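PDB 3FUY: putative integron gene cassette protein from Uncultured bacterium, which is of unknown function, a product of a mobile gene cassette recovered from salt-marsh DNA. Local coordinates for residues K88-D100 / N106-G118. Residues are numbered along the deposited sequence; the frame is centred on the assembly and turned at random.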
loop_
_atom_site.group_PDB
_atom_site.type_symbol
_atom_site.label_atom_id
_atom_site.label_comp_id
_atom_site.label_asym_id
_atom_site.label_seq_id
_atom_site.Cartn_x
_atom_site.Cartn_y
_atom_site.Cartn_z
ATOM N N LYS B 88 25.869 -7.942 20.428
ATOM C CA LYS B 88 25.642 -7.108 21.605
ATOM C C LYS B 88 25.304 -5.665 21.259
ATOM O O LYS B 88 25.131 -4.836 22.146
ATOM C CB LYS B 88 26.847 -7.165 22.550
ATOM C CG LYS B 88 26.987 -8.500 23.273
ATOM C CD LYS B 88 28.420 -8.756 23.716
ATOM C CE LYS B 88 28.671 -10.251 23.908
ATOM N NZ LYS B 88 30.103 -10.604 23.699
ATOM N N GLY B 89 25.185 -5.373 19.970
ATOM C CA GLY B 89 24.866 -4.028 19.535
ATOM C C GLY B 89 26.126 -3.209 19.375
ATOM O O GLY B 89 27.228 -3.722 19.555
ATOM N N PRO B 90 25.971 -1.932 19.016
ATOM C CA PRO B 90 24.659 -1.319 18.768
ATOM C C PRO B 90 24.065 -1.671 17.395
ATOM O O PRO B 90 24.791 -2.103 16.498
ATOM C CB PRO B 90 24.961 0.177 18.824
ATOM C CG PRO B 90 26.415 0.295 18.463
ATOM C CD PRO B 90 27.082 -0.966 18.934
ATOM N N HIS B 91 22.755 -1.475 17.255
ATOM C CA HIS B 91 22.074 -1.549 15.966
ATOM C C HIS B 91 21.886 -0.135 15.406
ATOM O O HIS B 91 21.475 0.780 16.133
ATOM C CB HIS B 91 20.678 -2.155 16.122
ATOM C CG HIS B 91 20.656 -3.600 16.514
ATOM N ND1 HIS B 91 20.715 -4.628 15.594
ATOM C CD2 HIS B 91 20.500 -4.190 17.723
ATOM C CE1 HIS B 91 20.639 -5.787 16.224
ATOM N NE2 HIS B 91 20.501 -5.550 17.516
ATOM N N ILE B 92 22.165 0.050 14.119
ATOM C CA ILE B 92 21.830 1.300 13.453
ATOM C C ILE B 92 20.769 0.967 12.422
ATOM O O ILE B 92 21.014 0.178 11.515
ATOM C CB ILE B 92 23.041 1.920 12.725
ATOM C CG1 ILE B 92 24.245 2.039 13.652
ATOM C CG2 ILE B 92 22.683 3.274 12.185
ATOM C CD1 ILE B 92 25.399 2.818 13.028
ATOM N N ARG B 93 19.587 1.556 12.556
ATOM C CA ARG B 93 18.469 1.176 11.705
ATOM C C ARG B 93 17.867 2.382 11.016
ATOM O O ARG B 93 17.623 3.407 11.653
ATOM C CB ARG B 93 17.385 0.473 12.534
ATOM C CG ARG B 93 17.896 -0.684 13.377
ATOM C CD ARG B 93 18.490 -1.808 12.508
ATOM N NE ARG B 93 17.551 -2.311 11.502
ATOM C CZ ARG B 93 17.829 -3.320 10.676
ATOM N NH1 ARG B 93 19.001 -3.937 10.760
ATOM N NH2 ARG B 93 16.937 -3.729 9.782
ATOM N N ILE B 94 17.613 2.276 9.713
ATOM C CA ILE B 94 16.973 3.394 9.030
ATOM C C ILE B 94 15.468 3.372 9.336
ATOM O O ILE B 94 14.885 2.301 9.541
ATOM C CB ILE B 94 17.242 3.362 7.514
ATOM C CG1 ILE B 94 16.886 4.699 6.880
ATOM C CG2 ILE B 94 16.480 2.207 6.830
ATOM C CD1 ILE B 94 17.440 4.865 5.450
ATOM N N ARG B 95 14.839 4.544 9.392
ATOM C CA ARG B 95 13.393 4.597 9.605
ATOM C C ARG B 95 12.696 5.291 8.456
ATOM O O ARG B 95 11.694 4.802 7.923
ATOM C CB ARG B 95 13.057 5.320 10.915
ATOM C CG ARG B 95 13.613 4.657 12.147
ATOM C CD ARG B 95 13.173 3.191 12.274
ATOM N NE ARG B 95 13.747 2.617 13.484
ATOM C CZ ARG B 95 14.075 1.341 13.648
ATOM N NH1 ARG B 95 13.888 0.448 12.668
ATOM N NH2 ARG B 95 14.602 0.961 14.801
ATOM N N CYS B 96 13.229 6.445 8.070
ATOM C CA CYS B 96 12.543 7.286 7.104
ATOM C C CYS B 96 13.556 8.098 6.311
ATOM O O CYS B 96 14.587 8.520 6.837
ATOM C CB CYS B 96 11.557 8.224 7.828
ATOM S SG CYS B 96 10.773 9.483 6.779
ATOM N N VAL B 97 13.263 8.297 5.038
ATOM C CA VAL B 97 14.001 9.260 4.238
ATOM C C VAL B 97 12.979 10.299 3.829
ATOM O O VAL B 97 12.026 10.000 3.102
ATOM C CB VAL B 97 14.613 8.622 2.972
ATOM C CG1 VAL B 97 15.234 9.702 2.080
ATOM C CG2 VAL B 97 15.627 7.570 3.354
ATOM N N ASP B 98 13.156 11.510 4.337
ATOM C CA ASP B 98 12.296 12.625 3.986
ATOM C C ASP B 98 13.007 13.525 2.979
ATOM O O ASP B 98 14.030 14.158 3.289
ATOM C CB ASP B 98 11.897 13.399 5.246
ATOM C CG ASP B 98 10.838 14.450 4.976
ATOM O OD1 ASP B 98 10.669 14.833 3.807
ATOM O OD2 ASP B 98 10.169 14.888 5.937
ATOM N N ILE B 99 12.464 13.575 1.768
ATOM C CA ILE B 99 13.070 14.343 0.699
ATOM C C ILE B 99 12.470 15.749 0.596
ATOM O O ILE B 99 11.257 15.907 0.583
ATOM C CB ILE B 99 12.917 13.634 -0.662
ATOM C CG1 ILE B 99 13.707 12.319 -0.666
ATOM C CG2 ILE B 99 13.368 14.556 -1.808
ATOM C CD1 ILE B 99 13.730 11.646 -1.998
ATOM N N ASP B 100 13.342 16.753 0.524
ATOM C CA ASP B 100 12.964 18.133 0.222
ATOM C C ASP B 100 13.418 18.457 -1.186
ATOM O O ASP B 100 14.605 18.693 -1.426
ATOM C CB ASP B 100 13.655 19.082 1.209
ATOM C CG ASP B 100 13.497 20.560 0.843
ATOM O OD1 ASP B 100 12.986 20.906 -0.247
ATOM O OD2 ASP B 100 13.912 21.392 1.671
ATOM N N ASN B 106 17.396 17.787 -1.484
ATOM C CA ASN B 106 17.887 17.450 -0.158
ATOM C C ASN B 106 17.142 16.263 0.455
ATOM O O ASN B 106 15.984 15.981 0.101
ATOM C CB ASN B 106 17.738 18.654 0.766
ATOM C CG ASN B 106 18.215 19.931 0.114
ATOM O OD1 ASN B 106 17.485 20.568 -0.650
ATOM N ND2 ASN B 106 19.460 20.286 0.374
ATOM N N ALA B 107 17.807 15.571 1.376
ATOM C CA ALA B 107 17.148 14.515 2.127
ATOM C C ALA B 107 17.529 14.528 3.596
ATOM O O ALA B 107 18.681 14.794 3.962
ATOM C CB ALA B 107 17.440 13.126 1.506
HETATM N N MSE B 108 16.547 14.224 4.435
HETATM C CA MSE B 108 16.790 14.000 5.848
HETATM C C MSE B 108 16.554 12.515 6.166
HETATM O O MSE B 108 15.443 12.001 6.001
HETATM C CB MSE B 108 15.860 14.895 6.688
HETATM C CG MSE B 108 15.977 14.677 8.185
HETATM SE SE MSE B 108 17.685 15.265 8.933
HETATM C CE MSE B 108 17.489 17.203 8.685
ATOM N N VAL B 109 17.599 11.829 6.611
ATOM C CA VAL B 109 17.505 10.418 6.970
ATOM C C VAL B 109 17.363 10.224 8.475
ATOM O O VAL B 109 18.260 10.589 9.231
ATOM C CB VAL B 109 18.754 9.643 6.516
ATOM C CG1 VAL B 109 18.551 8.139 6.795
ATOM C CG2 VAL B 109 19.031 9.910 5.033
ATOM N N TYR B 110 16.237 9.656 8.900
ATOM C CA TYR B 110 15.989 9.346 10.311
ATOM C C TYR B 110 16.430 7.929 10.624
ATOM O O TYR B 110 15.930 6.971 10.017
ATOM C CB TYR B 110 14.493 9.472 10.634
ATOM C CG TYR B 110 13.976 10.860 10.462
ATOM C CD1 TYR B 110 13.492 11.295 9.236
ATOM C CD2 TYR B 110 14.010 11.767 11.524
ATOM C CE1 TYR B 110 13.040 12.591 9.072
ATOM C CE2 TYR B 110 13.556 13.050 11.372
ATOM C CZ TYR B 110 13.073 13.463 10.154
ATOM O OH TYR B 110 12.612 14.750 10.025
ATOM N N VAL B 111 17.345 7.796 11.575
ATOM C CA VAL B 111 17.891 6.507 11.954
ATOM C C VAL B 111 17.699 6.359 13.451
ATOM O O VAL B 111 17.605 7.358 14.160
ATOM C CB VAL B 111 19.392 6.405 11.614
ATOM C CG1 VAL B 111 19.611 6.665 10.140
ATOM C CG2 VAL B 111 20.214 7.423 12.445
ATOM N N ASP B 112 17.596 5.119 13.916
ATOM C CA ASP B 112 17.573 4.813 15.343
ATOM C C ASP B 112 18.913 4.170 15.663
ATOM O O ASP B 112 19.390 3.329 14.896
ATOM C CB ASP B 112 16.479 3.780 15.688
ATOM C CG ASP B 112 15.070 4.373 15.787
ATOM O OD1 ASP B 112 14.876 5.589 15.588
ATOM O OD2 ASP B 112 14.131 3.591 16.071
ATOM N N LEU B 113 19.521 4.554 16.783
ATOM C CA LEU B 113 20.656 3.818 17.327
ATOM C C LEU B 113 20.150 3.044 18.537
ATOM O O LEU B 113 19.661 3.637 19.503
ATOM C CB LEU B 113 21.802 4.747 17.753
ATOM C CG LEU B 113 23.025 4.052 18.369
ATOM C CD1 LEU B 113 23.904 3.428 17.292
ATOM C CD2 LEU B 113 23.852 5.017 19.226
ATOM N N ILE B 114 20.254 1.725 18.485
ATOM C CA ILE B 114 19.774 0.890 19.584
ATOM C C ILE B 114 20.934 0.241 20.329
ATOM O O ILE B 114 21.671 -0.553 19.754
ATOM C CB ILE B 114 18.786 -0.199 19.089
ATOM C CG1 ILE B 114 17.692 0.424 18.218
ATOM C CG2 ILE B 114 18.169 -0.935 20.270
ATOM C CD1 ILE B 114 16.782 -0.607 17.526
ATOM N N VAL B 115 21.100 0.592 21.608
ATOM C CA VAL B 115 22.109 -0.042 22.454
ATOM C C VAL B 115 21.444 -0.928 23.502
ATOM O O VAL B 115 20.252 -0.806 23.762
ATOM C CB VAL B 115 23.038 0.989 23.156
ATOM C CG1 VAL B 115 23.817 1.795 22.129
ATOM C CG2 VAL B 115 22.238 1.909 24.058
ATOM N N GLY B 116 22.216 -1.831 24.092
ATOM C CA GLY B 116 21.676 -2.752 25.081
ATOM C C GLY B 116 21.392 -2.042 26.395
ATOM O O GLY B 116 22.159 -1.175 26.808
ATOM N N THR B 117 20.289 -2.399 27.047
ATOM C CA THR B 117 19.926 -1.792 28.327
ATOM C C THR B 117 21.098 -1.809 29.313
ATOM O O THR B 117 21.206 -0.930 30.172
ATOM C CB THR B 117 18.704 -2.486 28.974
ATOM O OG1 THR B 117 18.882 -3.906 28.925
ATOM C CG2 THR B 117 17.419 -2.132 28.235
ATOM N N GLY B 118 21.979 -2.798 29.175
ATOM C CA GLY B 118 23.086 -2.968 30.103
ATOM C C GLY B 118 24.376 -2.258 29.729
ATOM O O GLY B 118 25.462 -2.649 30.172
HETATM O O HOH W 1 24.619 -2.106 22.618
#
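Arg95 and Asp112 form a side-on salt bridge across the hairpin of strands 91-100 and 106-116, adjacent strands of a mixed sheet, flanked by 44-49 and 150-160. Arg95 NE (2.8 Å) and NH2 (3.0 Å) both donate to Asp112 OD2, which lies in the guanidinium plane although its carboxylate stands 80° to that plane. NE arrives from above the carboxylate, NH2 on the same face but the anti side. Bent at chi2 (-56°), the arginine chain crosses the Asp112 side chain at about a right angle. Arg158 also binds OD2, while Asp170 and Pro169 O take up Arg95 NH1 and NH2; Arg93 CB lies over the rim of one guanidinium face. A classic beta bulge lies at Arg95 and Cys96, which both face Tyr110: Tyr110 O accepts from Arg95 N at 2.7 Å and only weakly from Cys96 N at 3.4 Å, and Tyr110 N donates to Cys96 O (2.9 Å). On either side, paired backbone bonds join His91 with Ile114, Arg93 with Asp112, Asp98 with Met108 and Asp100 with Asn106. At the open end, one water links Lys88 O to Gly116 N, and Pro90 CB meets Leu113 CD1. The face of Ile92, Ile94, Val97, Ile99, Ala107, Val109, Val111 and Leu113 is apolar, Ile94 CD1 meeting Val109 CG1 at 3.7 Å; helix 121-138 touches Ile92 and Leu113, helix 59-79 Ile92, Val97 and Ile99. With three donors on one oxygen, Asp112 probably stays ionised although buried; Arg95, shared with Asp170, and Arg158 would together offset its charge.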